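Local coordinates for CELL WALL surface anchor family protein (Streptococcus pneumoniae, PDB 2WW8), which acts as the adhesin of the pneumococcal pilus and is thought to recognise host cells, probably through an integrin I-like domain, at residues 752-757 / 805-810; 253-258 / 336-341; 51-56 / 724-729; 597-602 / 660-665. All coordinates share one frame; numbering follows the deposited sequence.

Interaction 1 of 4, residues 752-757 / 805-810; sequences RGAVFS and SEPAGY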
loop_
_atom_site.group_PDB
_atom_site.type_symbol
_atom_site.label_atom_id
_atom_site.label_comp_id
_atom_site.label_asym_id
_atom_site.label_seq_id
_atom_site.Cartn_x
_atom_site.Cartn_y
_atom_site.Cartn_z
ATOM N N ARG A 752 19.791 90.058 -32.613
ATOM C CA ARG A 752 18.762 89.535 -33.516
ATOM C C ARG A 752 19.307 89.612 -34.944
ATOM O O ARG A 752 20.023 90.547 -35.304
ATOM C CB ARG A 752 17.501 90.402 -33.452
ATOM C CG ARG A 752 16.363 90.041 -34.402
ATOM C CD ARG A 752 15.238 91.096 -34.301
ATOM N NE ARG A 752 15.774 92.453 -34.476
ATOM C CZ ARG A 752 15.111 93.516 -34.956
ATOM N NH1 ARG A 752 13.833 93.449 -35.347
ATOM N NH2 ARG A 752 15.746 94.687 -35.046
ATOM N N GLY A 753 18.964 88.633 -35.763
ATOM C CA GLY A 753 19.257 88.775 -37.166
ATOM C C GLY A 753 20.565 88.163 -37.631
ATOM O O GLY A 753 20.920 88.364 -38.786
ATOM N N ALA A 754 21.283 87.420 -36.782
ATOM C CA ALA A 754 22.432 86.647 -37.303
ATOM C C ALA A 754 21.899 85.345 -37.899
ATOM O O ALA A 754 20.863 84.853 -37.452
ATOM C CB ALA A 754 23.487 86.344 -36.199
ATOM N N VAL A 755 22.611 84.773 -38.858
ATOM C CA VAL A 755 22.166 83.547 -39.533
ATOM C C VAL A 755 23.253 82.473 -39.429
ATOM O O VAL A 755 24.412 82.717 -39.751
ATOM C CB VAL A 755 21.807 83.823 -41.002
ATOM C CG1 VAL A 755 21.480 82.530 -41.747
ATOM C CG2 VAL A 755 20.646 84.854 -41.101
ATOM N N PHE A 756 22.893 81.285 -38.960
ATOM C CA PHE A 756 23.865 80.219 -38.734
ATOM C C PHE A 756 23.346 78.924 -39.346
ATOM O O PHE A 756 22.132 78.785 -39.521
ATOM C CB PHE A 756 24.003 79.963 -37.235
ATOM C CG PHE A 756 24.765 81.044 -36.491
ATOM C CD1 PHE A 756 24.163 82.254 -36.187
ATOM C CD2 PHE A 756 26.066 80.828 -36.067
ATOM C CE1 PHE A 756 24.832 83.231 -35.486
ATOM C CE2 PHE A 756 26.766 81.817 -35.372
ATOM C CZ PHE A 756 26.148 83.012 -35.078
ATOM N N SER A 757 24.253 77.992 -39.623
ATOM C CA SER A 757 23.884 76.685 -40.109
ATOM C C SER A 757 24.697 75.679 -39.320
ATOM O O SER A 757 25.907 75.836 -39.189
ATOM C CB SER A 757 24.161 76.564 -41.609
ATOM O OG SER A 757 23.254 77.377 -42.335
ATOM N N SER A 805 25.889 84.762 -41.741
ATOM C CA SER A 805 25.945 86.213 -41.826
ATOM C C SER A 805 25.777 86.881 -40.452
ATOM O O SER A 805 24.968 86.460 -39.626
ATOM C CB SER A 805 24.909 86.728 -42.827
ATOM O OG SER A 805 23.592 86.681 -42.316
ATOM N N GLU A 806 26.597 87.893 -40.194
ATOM C CA GLU A 806 26.544 88.711 -38.990
ATOM C C GLU A 806 25.239 89.526 -38.978
ATOM O O GLU A 806 24.615 89.743 -40.011
ATOM C CB GLU A 806 27.743 89.667 -39.004
ATOM C CG GLU A 806 27.503 90.925 -39.857
ATOM C CD GLU A 806 27.661 90.732 -41.376
ATOM O OE1 GLU A 806 28.149 89.668 -41.854
ATOM O OE2 GLU A 806 27.298 91.684 -42.101
ATOM N N PRO A 807 24.828 90.031 -37.819
ATOM C CA PRO A 807 23.680 90.929 -37.897
ATOM C C PRO A 807 24.067 92.333 -38.327
ATOM O O PRO A 807 25.250 92.653 -38.252
ATOM C CB PRO A 807 23.183 90.974 -36.456
ATOM C CG PRO A 807 24.028 90.101 -35.701
ATOM C CD PRO A 807 25.296 89.847 -36.435
ATOM N N ALA A 808 23.092 93.141 -38.762
ATOM C CA ALA A 808 23.275 94.500 -39.233
ATOM C C ALA A 808 24.014 95.221 -38.107
ATOM O O ALA A 808 23.698 94.960 -36.945
ATOM C CB ALA A 808 21.893 95.171 -39.521
ATOM N N GLY A 809 24.993 96.074 -38.425
ATOM C CA GLY A 809 25.783 96.778 -37.423
ATOM C C GLY A 809 27.026 96.082 -36.881
ATOM O O GLY A 809 27.754 96.648 -36.048
ATOM N N TYR A 810 27.301 94.883 -37.397
ATOM C CA TYR A 810 28.431 94.082 -36.908
ATOM C C TYR A 810 29.432 93.853 -38.036
ATOM O O TYR A 810 29.056 93.905 -39.223
ATOM C CB TYR A 810 27.885 92.817 -36.208
ATOM C CG TYR A 810 27.255 93.268 -34.904
ATOM C CD1 TYR A 810 25.977 93.821 -34.903
ATOM C CD2 TYR A 810 27.974 93.182 -33.700
ATOM C CE1 TYR A 810 25.398 94.295 -33.734
ATOM C CE2 TYR A 810 27.438 93.671 -32.517
ATOM C CZ TYR A 810 26.148 94.209 -32.552
ATOM O OH TYR A 810 25.601 94.653 -31.388
HETATM O O HOH W 1 22.431 88.576 -41.013
#
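In this prealbumin-like domain of the transthyretin clan, the end of strand 797-805 lies antiparallel against the start of strand 755-761, and the chain then runs into the loop 805-810. Between the two segments, backbone hydrogen bonds make one bridge, Val755 with Ser805, a hydrogen-bonded pair; the strands go on pairing beyond it, Ser757 with Phe802. Val755 N points at Ser805 O over 3.0 Å, nearly straight at 166°, and Ser805 N returns to Val755 O at 3.2 Å, arriving in the carbonyl plane on a lone pair. The CA-H of Ala754 also leans on Ser805 O, with CA and O 3.4 Å apart, so that oxygen is approached by two donors.

Beyond the bridge a water takes over. It accepts from Ser805 OG at 2.6 Å and donates to Gly753 O and Glu806 O, each 2.7 Å away, tying three groups from both sides together. Ser805 OG can reach it because its first torsion (75°) sets it in the crowded position between backbone N and carbonyl carbon, where it also lies against CB and CG2 of Val755.

Van der Waals contact continues along the loop. Pro807 opens a type II turn, with Gly809 at the third position and only a weak bond from Tyr810 N back to Pro807 O. Its CB is directed at the other segment, and the ring lies against Ala754 and the backbone before it: Pro807 CG and Ala754 CB make the apolar pair at 3.8 Å, while Pro807 CB rests against a carbonyl, 3.4 Å from Arg752 O.

Interaction 2 of 4, residues 253-258 / 336-341; sequences EATRSL and NKVPTE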
loop_
_atom_site.group_PDB
_atom_site.type_symbol
_atom_site.label_atom_id
_atom_site.label_comp_id
_atom_site.label_asym_id
_atom_site.label_seq_id
_atom_site.Cartn_x
_atom_site.Cartn_y
_atom_site.Cartn_z
ATOM N N GLU A 253 -8.084 -27.102 3.326
ATOM C CA GLU A 253 -8.303 -25.654 3.337
ATOM C C GLU A 253 -9.154 -25.206 4.542
ATOM O O GLU A 253 -8.868 -24.131 5.100
ATOM C CB GLU A 253 -8.914 -25.135 2.032
ATOM C CG GLU A 253 -8.064 -25.416 0.757
ATOM C CD GLU A 253 -8.796 -25.286 -0.614
ATOM O OE1 GLU A 253 -10.056 -25.176 -0.671
ATOM O OE2 GLU A 253 -8.104 -25.327 -1.672
ATOM N N ALA A 254 -10.182 -25.985 4.917
ATOM C CA ALA A 254 -11.017 -25.663 6.078
ATOM C C ALA A 254 -10.141 -25.739 7.361
ATOM O O ALA A 254 -10.210 -24.857 8.205
ATOM C CB ALA A 254 -12.202 -26.617 6.209
ATOM N N THR A 255 -9.296 -26.767 7.484
ATOM C CA THR A 255 -8.419 -26.898 8.648
ATOM C C THR A 255 -7.500 -25.670 8.804
ATOM O O THR A 255 -7.454 -25.091 9.911
ATOM C CB THR A 255 -7.625 -28.216 8.591
ATOM O OG1 THR A 255 -8.552 -29.299 8.557
ATOM C CG2 THR A 255 -6.624 -28.437 9.753
ATOM N N ARG A 256 -6.827 -25.296 7.705
ATOM C CA ARG A 256 -5.965 -24.118 7.694
ATOM C C ARG A 256 -6.730 -22.871 8.148
ATOM O O ARG A 256 -6.117 -22.098 8.890
ATOM C CB ARG A 256 -5.285 -23.847 6.348
ATOM C CG ARG A 256 -4.275 -24.977 5.997
ATOM C CD ARG A 256 -3.770 -24.762 4.560
ATOM N NE ARG A 256 -2.737 -25.775 4.397
ATOM C CZ ARG A 256 -2.246 -26.213 3.246
ATOM N NH1 ARG A 256 -2.701 -25.685 2.105
ATOM N NH2 ARG A 256 -1.293 -27.155 3.281
ATOM N N SER A 257 -7.977 -22.686 7.690
ATOM C CA SER A 257 -8.734 -21.478 8.068
ATOM C C SER A 257 -9.139 -21.516 9.533
ATOM O O SER A 257 -9.071 -20.495 10.194
ATOM C CB SER A 257 -9.956 -21.171 7.206
ATOM O OG SER A 257 -10.605 -20.053 7.788
ATOM N N LEU A 258 -9.520 -22.683 10.030
ATOM C CA LEU A 258 -9.820 -22.867 11.442
ATOM C C LEU A 258 -8.578 -22.581 12.334
ATOM O O LEU A 258 -8.670 -21.910 13.355
ATOM C CB LEU A 258 -10.361 -24.289 11.710
ATOM C CG LEU A 258 -10.642 -24.627 13.186
ATOM C CD1 LEU A 258 -11.736 -23.718 13.750
ATOM C CD2 LEU A 258 -10.972 -26.100 13.410
ATOM N N ASN A 336 1.451 -25.628 6.830
ATOM C CA ASN A 336 2.075 -26.288 5.658
ATOM C C ASN A 336 2.126 -27.814 5.721
ATOM O O ASN A 336 2.436 -28.475 4.717
ATOM C CB ASN A 336 3.516 -25.819 5.440
ATOM C CG ASN A 336 3.592 -24.392 4.885
ATOM O OD1 ASN A 336 2.669 -23.943 4.203
ATOM N ND2 ASN A 336 4.667 -23.670 5.183
ATOM N N LYS A 337 1.881 -28.373 6.899
ATOM C CA LYS A 337 1.841 -29.833 7.059
ATOM C C LYS A 337 0.465 -30.392 6.849
ATOM O O LYS A 337 0.319 -31.624 6.678
ATOM C CB LYS A 337 2.339 -30.240 8.456
ATOM C CG LYS A 337 3.869 -30.111 8.314
ATOM C CD LYS A 337 4.581 -30.387 9.583
ATOM C CE LYS A 337 5.048 -31.824 9.538
ATOM N NZ LYS A 337 5.612 -32.148 10.916
ATOM N N VAL A 338 -0.543 -29.517 6.911
ATOM C CA VAL A 338 -1.921 -29.934 6.618
ATOM C C VAL A 338 -1.964 -30.519 5.178
ATOM O O VAL A 338 -1.614 -29.812 4.272
ATOM C CB VAL A 338 -2.918 -28.779 6.755
ATOM C CG1 VAL A 338 -4.305 -29.295 6.403
ATOM C CG2 VAL A 338 -2.924 -28.209 8.205
ATOM N N PRO A 339 -2.407 -31.784 4.982
ATOM C CA PRO A 339 -2.444 -32.365 3.652
ATOM C C PRO A 339 -3.629 -31.770 2.853
ATOM O O PRO A 339 -4.698 -31.531 3.451
ATOM C CB PRO A 339 -2.693 -33.857 3.942
ATOM C CG PRO A 339 -3.519 -33.844 5.202
ATOM C CD PRO A 339 -2.903 -32.721 6.007
ATOM N N THR A 340 -3.446 -31.584 1.546
ATOM C CA THR A 340 -4.604 -31.280 0.663
ATOM C C THR A 340 -4.843 -32.351 -0.418
ATOM O O THR A 340 -5.570 -32.111 -1.401
ATOM C CB THR A 340 -4.431 -29.910 -0.047
ATOM O OG1 THR A 340 -3.150 -29.895 -0.697
ATOM C CG2 THR A 340 -4.521 -28.793 0.983
ATOM N N GLU A 341 -4.197 -33.504 -0.223
ATOM C CA GLU A 341 -4.328 -34.668 -1.112
ATOM C C GLU A 341 -4.339 -35.870 -0.199
ATOM O O GLU A 341 -3.833 -35.781 0.947
ATOM C CB GLU A 341 -3.077 -34.792 -2.013
ATOM C CG GLU A 341 -2.680 -33.516 -2.784
ATOM C CD GLU A 341 -3.580 -33.184 -3.978
ATOM O OE1 GLU A 341 -4.404 -34.027 -4.426
ATOM O OE2 GLU A 341 -3.456 -32.054 -4.496
#
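Segment 253-258 is a stretch of helix 247-263, whereas the chain at 336-341 is leaving helix 328-337 and is already extended at Val338; the backbones come nearest at Arg256 and Val338, whose CA atoms are 7.2 Å apart. Both flank the central parallel sheet of an integrin I-type (von Willebrand A-like) domain, a fold consistent with the magnesium site at Ser234, Ser236 and Asp387.

The CB of Val338 is directed at the helix. Its CG2 meets Thr255 CG2 at 4.0 Å, the two side chains crossing obliquely, and both residues also touch the sheet, Thr255 on Ile229 and Val338 on Leu231. Arg256 slides past Val338 in the opposite direction, extended from CG to NE, so that its NE lies 3.8 Å from Val338 CB. That stretch brings the guanidinium to two carbonyls where the chain leaves the helix: NE donates to Lys335 O, and NH2 lies 2.9 Å from Val338 O, just past it. Placed near these oxygens, the positive charge is probably favourable electrostatically. Thr340 crosses the arginine at about a right angle and lays its methyl over one guanidinium face, Thr340 CG2 being 3.8 Å from Arg256 NH1.

Interaction 3 of 4, residues 51-56 / 724-729; sequences VIKETG and YPEITI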
loop_
_atom_site.group_PDB
_atom_site.type_symbol
_atom_site.label_atom_id
_atom_site.label_comp_id
_atom_site.label_asym_id
_atom_site.label_seq_id
_atom_site.Cartn_x
_atom_site.Cartn_y
_atom_site.Cartn_z
ATOM N N VAL A 51 12.362 41.746 -9.969
ATOM C CA VAL A 51 13.496 41.797 -10.887
ATOM C C VAL A 51 13.165 42.818 -12.000
ATOM O O VAL A 51 12.017 42.873 -12.461
ATOM C CB VAL A 51 13.817 40.364 -11.434
ATOM C CG1 VAL A 51 14.808 40.374 -12.609
ATOM C CG2 VAL A 51 14.275 39.408 -10.312
ATOM N N ILE A 52 14.137 43.644 -12.405
ATOM C CA ILE A 52 13.952 44.605 -13.508
ATOM C C ILE A 52 14.960 44.403 -14.632
ATOM O O ILE A 52 16.167 44.371 -14.401
ATOM C CB ILE A 52 14.009 46.091 -13.103
ATOM C CG1 ILE A 52 13.129 46.408 -11.889
ATOM C CG2 ILE A 52 13.497 46.938 -14.256
ATOM C CD1 ILE A 52 13.877 46.434 -10.556
ATOM N N LYS A 53 14.428 44.245 -15.839
ATOM C CA LYS A 53 15.205 44.172 -17.070
ATOM C C LYS A 53 15.013 45.483 -17.831
ATOM O O LYS A 53 13.906 46.048 -17.796
ATOM C CB LYS A 53 14.732 43.039 -17.987
ATOM C CG LYS A 53 15.150 41.648 -17.562
ATOM C CD LYS A 53 14.817 40.635 -18.641
ATOM C CE LYS A 53 15.503 39.327 -18.308
ATOM N NZ LYS A 53 15.647 38.518 -19.550
ATOM N N GLU A 54 16.085 45.928 -18.502
ATOM C CA GLU A 54 16.046 47.067 -19.437
ATOM C C GLU A 54 16.478 46.688 -20.856
ATOM O O GLU A 54 17.547 46.096 -21.056
ATOM C CB GLU A 54 16.866 48.238 -18.905
ATOM C CG GLU A 54 16.456 48.691 -17.504
ATOM C CD GLU A 54 16.642 50.185 -17.290
ATOM O OE1 GLU A 54 17.438 50.785 -18.054
ATOM O OE2 GLU A 54 16.001 50.743 -16.365
ATOM N N THR A 55 15.625 47.003 -21.830
ATOM C CA THR A 55 15.999 46.853 -23.244
ATOM C C THR A 55 16.125 48.194 -24.006
ATOM O O THR A 55 15.630 49.235 -23.560
ATOM C CB THR A 55 15.049 45.901 -24.016
ATOM O OG1 THR A 55 13.732 46.477 -24.071
ATOM C CG2 THR A 55 15.050 44.495 -23.392
ATOM N N GLY A 56 16.782 48.160 -25.163
ATOM C CA GLY A 56 16.976 49.346 -25.993
ATOM C C GLY A 56 16.956 48.961 -27.460
ATOM O O GLY A 56 15.972 48.376 -27.916
ATOM N N TYR A 724 8.045 35.184 -9.161
ATOM C CA TYR A 724 8.368 36.584 -8.900
ATOM C C TYR A 724 8.061 37.444 -10.126
ATOM O O TYR A 724 8.164 36.973 -11.257
ATOM C CB TYR A 724 9.801 36.760 -8.376
ATOM C CG TYR A 724 10.824 36.367 -9.396
ATOM C CD1 TYR A 724 11.161 37.247 -10.426
ATOM C CD2 TYR A 724 11.427 35.116 -9.348
ATOM C CE1 TYR A 724 12.077 36.890 -11.385
ATOM C CE2 TYR A 724 12.362 34.751 -10.306
ATOM C CZ TYR A 724 12.678 35.654 -11.313
ATOM O OH TYR A 724 13.585 35.329 -12.287
ATOM N N PRO A 725 7.662 38.703 -9.892
ATOM C CA PRO A 725 7.490 39.667 -10.995
ATOM C C PRO A 725 8.795 40.173 -11.617
ATOM O O PRO A 725 9.740 40.513 -10.892
ATOM C CB PRO A 725 6.692 40.820 -10.362
ATOM C CG PRO A 725 6.976 40.716 -8.901
ATOM C CD PRO A 725 7.324 39.278 -8.575
ATOM N N GLU A 726 8.821 40.192 -12.951
ATOM C CA GLU A 726 9.881 40.779 -13.763
ATOM C C GLU A 726 9.324 41.905 -14.648
ATOM O O GLU A 726 8.578 41.663 -15.606
ATOM C CB GLU A 726 10.610 39.700 -14.571
ATOM C CG GLU A 726 11.484 40.239 -15.672
ATOM C CD GLU A 726 11.566 39.265 -16.822
ATOM O OE1 GLU A 726 12.315 38.284 -16.623
ATOM O OE2 GLU A 726 10.907 39.481 -17.880
ATOM N N ILE A 727 9.670 43.142 -14.301
ATOM C CA ILE A 727 9.410 44.280 -15.191
ATOM C C ILE A 727 10.471 44.408 -16.278
ATOM O O ILE A 727 11.673 44.360 -16.007
ATOM C CB ILE A 727 9.358 45.636 -14.498
ATOM C CG1 ILE A 727 8.359 45.611 -13.353
ATOM C CG2 ILE A 727 8.847 46.655 -15.497
ATOM C CD1 ILE A 727 8.916 46.216 -12.098
ATOM N N THR A 728 9.995 44.550 -17.510
ATOM C CA THR A 728 10.850 44.889 -18.629
ATOM C C THR A 728 10.606 46.366 -18.976
ATOM O O THR A 728 9.476 46.804 -19.244
ATOM C CB THR A 728 10.695 43.920 -19.814
ATOM O OG1 THR A 728 11.067 42.615 -19.364
ATOM C CG2 THR A 728 11.621 44.308 -20.983
ATOM N N ILE A 729 11.690 47.130 -18.910
ATOM C CA ILE A 729 11.640 48.539 -19.317
ATOM C C ILE A 729 12.274 48.742 -20.681
ATOM O O ILE A 729 13.453 48.440 -20.889
ATOM C CB ILE A 729 12.223 49.494 -18.278
ATOM C CG1 ILE A 729 11.206 49.666 -17.144
ATOM C CG2 ILE A 729 12.477 50.847 -18.926
ATOM C CD1 ILE A 729 11.830 50.022 -15.816
#
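Tyr724 swings its ring toward the first strand, its CG in the crowded position between backbone N and carbonyl carbon (chi1 65°), and the Val51 branch crosses it obliquely with CG2 3.5 Å from Tyr724 CE1. The same ring forms a cation-pi pair with Lys49. On the face of Val51, Lys53, Glu726 and Thr728, Lys53 reaches out extended and crosses Glu726 obliquely; Lys53 CE comes to 3.8 Å from Glu726 OE1, but NZ stays 4.4 Å from that oxygen, beyond a salt bridge. Glu726 OE1 instead has its salt bridge with Arg137. Near the end, the methyl groups of Thr55 and Thr728 meet across the strands, CG2 to CG2, at 4.2 Å.

The backbones beneath are parallel strands, 48-55 and 724-730, the middle pair of a four-stranded mixed sheet in the first of the two prealbumin-like domains, which strand 724-730 joins from far along the chain. Five hydrogen bonds link them: Val51 and Lys53 each use both N and O, and Thr55 uses its N. The straightest, at 172°, runs from Ile729 N to Lys53 O over 2.7 Å, whereas Ile727 N meets Val51 O at a bent 138°.

On the face of Ile52, Glu54, Ile727 and Ile729, Ile52 and Ile729 lie side by side, pointing the same way, Ile52 CG2 3.8 Å from Ile729 CD1. Ile52 continues onto Phe67 and Phe91. Beside them the buried Glu54 carboxylate, its chain bent at chi2, lies close to that of Glu103, a like-charged neighbour that could raise the pKa of one of the pair, so that one carboxyl may hold a proton.

Interaction 4 of 4, residues 597-602 / 660-665; sequences TITDPM and RIRVTG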
loop_
_atom_site.group_PDB
_atom_site.type_symbol
_atom_site.label_atom_id
_atom_site.label_comp_id
_atom_site.label_asym_id
_atom_site.label_seq_id
_atom_site.Cartn_x
_atom_site.Cartn_y
_atom_site.Cartn_z
ATOM N N THR A 597 -15.774 5.920 13.113
ATOM C CA THR A 597 -15.775 7.222 12.442
ATOM C C THR A 597 -14.374 7.687 12.033
ATOM O O THR A 597 -13.425 7.705 12.825
ATOM C CB THR A 597 -16.395 8.250 13.441
ATOM O OG1 THR A 597 -17.735 7.809 13.718
ATOM C CG2 THR A 597 -16.457 9.683 12.888
ATOM N N ILE A 598 -14.223 8.132 10.805
ATOM C CA ILE A 598 -12.992 8.847 10.475
ATOM C C ILE A 598 -13.268 10.339 10.538
ATOM O O ILE A 598 -14.260 10.781 9.953
ATOM C CB ILE A 598 -12.493 8.520 9.082
ATOM C CG1 ILE A 598 -12.175 7.038 8.957
ATOM C CG2 ILE A 598 -11.256 9.422 8.734
ATOM C CD1 ILE A 598 -11.962 6.568 7.535
ATOM N N THR A 599 -12.400 11.096 11.209
ATOM C CA THR A 599 -12.516 12.550 11.256
ATOM C C THR A 599 -11.277 13.121 10.588
ATOM O O THR A 599 -10.111 12.854 10.987
ATOM C CB THR A 599 -12.609 13.076 12.695
ATOM O OG1 THR A 599 -13.719 12.423 13.350
ATOM C CG2 THR A 599 -12.829 14.620 12.729
ATOM N N ASP A 600 -11.534 13.923 9.561
ATOM C CA ASP A 600 -10.481 14.358 8.623
ATOM C C ASP A 600 -10.627 15.845 8.259
ATOM O O ASP A 600 -11.191 16.182 7.196
ATOM C CB ASP A 600 -10.486 13.478 7.370
ATOM C CG ASP A 600 -9.367 13.808 6.387
ATOM O OD1 ASP A 600 -8.421 14.576 6.690
ATOM O OD2 ASP A 600 -9.434 13.292 5.256
ATOM N N PRO A 601 -10.087 16.735 9.130
ATOM C CA PRO A 601 -10.100 18.180 8.870
ATOM C C PRO A 601 -9.076 18.522 7.779
ATOM O O PRO A 601 -7.972 17.921 7.752
ATOM C CB PRO A 601 -9.718 18.810 10.220
ATOM C CG PRO A 601 -9.423 17.729 11.177
ATOM C CD PRO A 601 -9.428 16.403 10.409
ATOM N N MET A 602 -9.454 19.387 6.829
ATOM C CA MET A 602 -8.425 19.888 5.918
ATOM C C MET A 602 -7.342 20.669 6.704
ATOM O O MET A 602 -7.670 21.376 7.679
ATOM C CB MET A 602 -9.093 20.790 4.887
ATOM C CG MET A 602 -10.067 20.086 3.975
ATOM S SD MET A 602 -9.475 18.663 3.012
ATOM C CE MET A 602 -9.979 17.299 4.041
ATOM N N ARG A 660 -14.116 20.024 7.196
ATOM C CA ARG A 660 -13.755 18.708 7.692
ATOM C C ARG A 660 -14.661 17.635 7.089
ATOM O O ARG A 660 -15.867 17.821 7.035
ATOM C CB ARG A 660 -13.864 18.775 9.215
ATOM C CG ARG A 660 -13.887 17.473 9.930
ATOM C CD ARG A 660 -13.902 17.764 11.395
ATOM N NE ARG A 660 -15.269 17.935 11.842
ATOM C CZ ARG A 660 -15.647 18.784 12.795
ATOM N NH1 ARG A 660 -14.764 19.561 13.430
ATOM N NH2 ARG A 660 -16.929 18.901 13.094
ATOM N N ILE A 661 -14.056 16.545 6.643
ATOM C CA ILE A 661 -14.789 15.376 6.155
ATOM C C ILE A 661 -14.931 14.465 7.371
ATOM O O ILE A 661 -13.955 14.275 8.136
ATOM C CB ILE A 661 -13.993 14.627 5.066
ATOM C CG1 ILE A 661 -13.836 15.562 3.853
ATOM C CG2 ILE A 661 -14.649 13.247 4.685
ATOM C CD1 ILE A 661 -12.935 15.017 2.796
ATOM N N ARG A 662 -16.124 13.890 7.522
ATOM C CA ARG A 662 -16.298 12.755 8.425
ATOM C C ARG A 662 -16.857 11.561 7.645
ATOM O O ARG A 662 -17.778 11.679 6.786
ATOM C CB ARG A 662 -17.236 13.099 9.595
ATOM C CG ARG A 662 -16.590 14.123 10.520
ATOM C CD ARG A 662 -17.608 15.001 11.193
ATOM N NE ARG A 662 -18.651 14.155 11.728
ATOM C CZ ARG A 662 -19.962 14.332 11.553
ATOM N NH1 ARG A 662 -20.475 15.382 10.877
ATOM N NH2 ARG A 662 -20.756 13.431 12.112
ATOM N N VAL A 663 -16.324 10.397 7.992
ATOM C CA VAL A 663 -16.945 9.167 7.503
ATOM C C VAL A 663 -17.474 8.429 8.735
ATOM O O VAL A 663 -16.705 8.091 9.640
ATOM C CB VAL A 663 -15.957 8.282 6.699
ATOM C CG1 VAL A 663 -16.686 6.979 6.235
ATOM C CG2 VAL A 663 -15.268 9.025 5.575
ATOM N N THR A 664 -18.782 8.183 8.751
ATOM C CA THR A 664 -19.471 7.516 9.841
ATOM C C THR A 664 -19.972 6.149 9.424
ATOM O O THR A 664 -20.086 5.883 8.241
ATOM C CB THR A 664 -20.644 8.387 10.372
ATOM O OG1 THR A 664 -21.612 8.507 9.338
ATOM C CG2 THR A 664 -20.203 9.840 10.824
ATOM N N GLY A 665 -20.248 5.287 10.396
ATOM C CA GLY A 665 -20.953 4.041 10.157
ATOM C C GLY A 665 -20.047 2.934 9.639
ATOM O O GLY A 665 -20.477 2.213 8.754
HETATM O O HOH W 2 -19.872 6.504 13.142
#
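Val663 O is gripped by two donors of the facing strand: the N-H of Ile598, with N 2.7 Å away, and the CA-H of Thr597, whose CA is 3.1 Å from the oxygen. Ile598 O is held in the same way, by Val663 N at 2.9 Å and by the CA-H of Arg662, so the Ile598-Val663 hydrogen-bonded pair closes on itself. Two residues further on, Asp600 and Ile661 repeat the exchange less evenly. Asp600 N lies nearly along the C=O axis of Ile661, 2.8 Å from its O, but Ile661 N reaches Asp600 O from above the carbonyl plane, 50° out of it.

On the face of Thr599 and Arg662, Arg660 lies side by side with Thr599, their side chains pointing the same way and Arg660 CD 3.6 Å from Thr599 CG2. The arginine then bends at chi3 (87°), and its NH2 forms a salt bridge with Asp655. On the opposite face Asp600 OD2 is hydrogen-bonded to Tyr678 OH. Past the strand end Met602, bent at chi2 and chi3, brings CE to 3.9 Å from Ile661 CD1. Near Gly665 a water accepts from the glycine N at 3.0 Å and bonds to Thr597 OG1 at 2.6 Å, linking the two strands at that end through a side chain.

This antiparallel pair belongs to a five-stranded sheet of the Ig-like domain. Strands 651-655 and 699-701 flank it, and strands 673-682 and 203-218 pack on the face of Ile598, Asp600, Ile661 and Val663.

In the fold
The four contacts are spread along an elongated chain with a radius of gyration of 55 Å, and none touches another. Interaction 3 joins the two ends of a 667-residue excursion, and interactions 2 and 4 are nested inside it: the integrin-like region with helices 247-263 and 328-337, then the Ig-like domain, their centres about 41 Å apart. Interaction 1 follows in the second prealbumin-like domain, its centre about 50 Å from that of interaction 3 and about 127 Å from that of interaction 2. Both the integrin-like and Ig-like parts thus lie within the excursion closed by interaction 3, the integrin-like part farthest from interaction 1, consistent with a tip that meets the host cell.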